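Local coordinates for acetyltransferase (Bacillus cereus, PDB 1Y9W), which transfers acetyl groups, probably from acetyl-coenzyme A, to an acceptor that the structure does not show, as a GNAT-family enzyme, at the interface of chains A and B. Sequence-based numbering; all coordinates share one arbitrary frame. Chains: chain A/B, Acetyltransferase.

The interface of chains A and B. Residues chain A 3-4; chain B 44-47, 52, 80.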
loop_
_atom_site.group_PDB
_atom_site.type_symbol
_atom_site.label_atom_id
_atom_site.label_comp_id
_atom_site.label_asym_id
_atom_site.label_seq_id
_atom_site.Cartn_x
_atom_site.Cartn_y
_atom_site.Cartn_z
ATOM N N MET A 3 -4.695 22.665 26.996
ATOM C CA MET A 3 -5.559 21.998 26.029
ATOM C C MET A 3 -5.002 21.845 24.614
ATOM O O MET A 3 -4.193 22.652 24.137
ATOM C CB MET A 3 -6.935 22.681 25.983
ATOM C CG MET A 3 -6.921 24.166 25.638
ATOM S SD MET A 3 -8.530 24.954 25.970
ATOM C CE MET A 3 -9.550 24.228 24.651
ATOM N N LYS A 4 -5.458 20.777 23.963
ATOM C CA LYS A 4 -5.056 20.428 22.612
ATOM C C LYS A 4 -6.329 20.067 21.847
ATOM O O LYS A 4 -7.230 19.432 22.395
ATOM C CB LYS A 4 -4.120 19.224 22.659
ATOM C CG LYS A 4 -3.094 19.313 23.768
ATOM C CD LYS A 4 -2.429 17.972 24.008
ATOM C CE LYS A 4 -1.547 18.003 25.248
ATOM N NZ LYS A 4 -0.475 19.033 25.155
ATOM N N VAL B 44 -3.535 16.829 15.838
ATOM C CA VAL B 44 -3.915 17.329 17.146
ATOM C C VAL B 44 -2.812 18.318 17.538
ATOM O O VAL B 44 -1.627 17.972 17.590
ATOM C CB VAL B 44 -4.028 16.189 18.176
ATOM C CG1 VAL B 44 -2.681 15.522 18.377
ATOM C CG2 VAL B 44 -4.574 16.737 19.485
ATOM N N LYS B 45 -3.206 19.562 17.785
ATOM C CA LYS B 45 -2.240 20.595 18.124
ATOM C C LYS B 45 -2.338 21.209 19.509
ATOM O O LYS B 45 -3.366 21.149 20.191
ATOM C CB LYS B 45 -2.285 21.716 17.084
ATOM C CG LYS B 45 -1.735 21.317 15.734
ATOM C CD LYS B 45 -1.764 22.487 14.769
ATOM C CE LYS B 45 -1.061 22.133 13.470
ATOM N NZ LYS B 45 -1.028 23.278 12.517
ATOM N N ASN B 46 -1.224 21.810 19.897
ATOM C CA ASN B 46 -1.075 22.478 21.168
ATOM C C ASN B 46 -1.559 23.904 20.979
ATOM O O ASN B 46 -1.808 24.337 19.851
ATOM C CB ASN B 46 0.395 22.500 21.545
ATOM C CG ASN B 46 0.612 22.893 22.966
ATOM O OD1 ASN B 46 1.749 23.080 23.400
ATOM N ND2 ASN B 46 -0.478 23.016 23.719
ATOM N N GLU B 47 -1.690 24.635 22.078
ATOM C CA GLU B 47 -2.125 26.021 22.008
ATOM C C GLU B 47 -1.098 26.782 21.160
ATOM O O GLU B 47 -1.434 27.725 20.443
ATOM C CB GLU B 47 -2.195 26.620 23.420
ATOM C CG GLU B 47 -2.825 28.011 23.491
ATOM C CD GLU B 47 -4.329 27.999 23.237
ATOM O OE1 GLU B 47 -4.932 29.094 23.155
ATOM O OE2 GLU B 47 -4.910 26.895 23.128
ATOM N N PHE B 52 1.317 16.771 18.475
ATOM C CA PHE B 52 1.707 15.533 19.141
ATOM C C PHE B 52 0.950 14.341 18.581
ATOM O O PHE B 52 0.952 13.263 19.174
ATOM C CB PHE B 52 1.473 15.589 20.655
ATOM C CG PHE B 52 0.948 16.894 21.147
ATOM C CD1 PHE B 52 -0.343 17.305 20.824
ATOM C CD2 PHE B 52 1.746 17.723 21.935
ATOM C CE1 PHE B 52 -0.837 18.528 21.277
ATOM C CE2 PHE B 52 1.267 18.950 22.396
ATOM C CZ PHE B 52 -0.029 19.355 22.067
ATOM N N TYR B 80 -5.762 10.216 22.145
ATOM C CA TYR B 80 -5.830 11.057 20.959
ATOM C C TYR B 80 -5.980 10.172 19.728
ATOM O O TYR B 80 -6.537 10.591 18.709
ATOM C CB TYR B 80 -4.571 11.908 20.848
ATOM C CG TYR B 80 -4.486 12.938 21.942
ATOM C CD1 TYR B 80 -5.456 13.931 22.058
ATOM C CD2 TYR B 80 -3.461 12.904 22.882
ATOM C CE1 TYR B 80 -5.410 14.860 23.083
ATOM C CE2 TYR B 80 -3.406 13.830 23.912
ATOM C CZ TYR B 80 -4.383 14.804 24.009
ATOM O OH TYR B 80 -4.348 15.711 25.044
#
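A:Lys4 reaches across B:Phe52 because its CG stands opposite its own carbonyl carbon (chi1 -43°), the chain then runs out extended, and a last bend folds the amino group back over the ring (chi4 -59°). B:Phe52 meets it with a nearly eclipsed first torsion (chi1 -2°), a strained setting. The lysine chain crosses the ring at about a right angle, with CD of A:Lys4 3.2 Å from CE1 of B:Phe52. CE of A:Lys4 sits 3.8 Å above the plane of the B:Phe52 ring, so the methylenes lie over part of one face, near its rim. NZ of A:Lys4 also comes close to that face, 3.3 Å from CE2 of B:Phe52; a positive charge on NZ might be eased by the aromatic surface. In the plane of the ring, at its edge, CG1 of B:Val44 lies 3.8 Å from CD1 of B:Phe52, an intrachain prop that helps hold the ring. The other methyl of B:Val44, CG2, rests 4.1 Å from CB of A:Lys4. B:Tyr80 comes in from another side, its OH and CZ against the lysine, with CZ of B:Tyr80 3.7 Å from CD of A:Lys4, so that the methylene chain lies in the angle between two aromatic groups. Two-fold symmetry repeats this arm exchange, which would tie together a dimer if the crystal pair is the biological one. A:Met3 and A:Lys4 belong to the extended N-terminal arm just ahead of strand 5-8, which reaches over to the neighbouring subunit. There the arm lies on the turn joining strands 38-45 and 51-60 and beside the start of helix 80-94, where B:Tyr80 belongs to the RxxGxG motif that in GNAT enzymes binds the pyrophosphate of acetyl-coenzyme A.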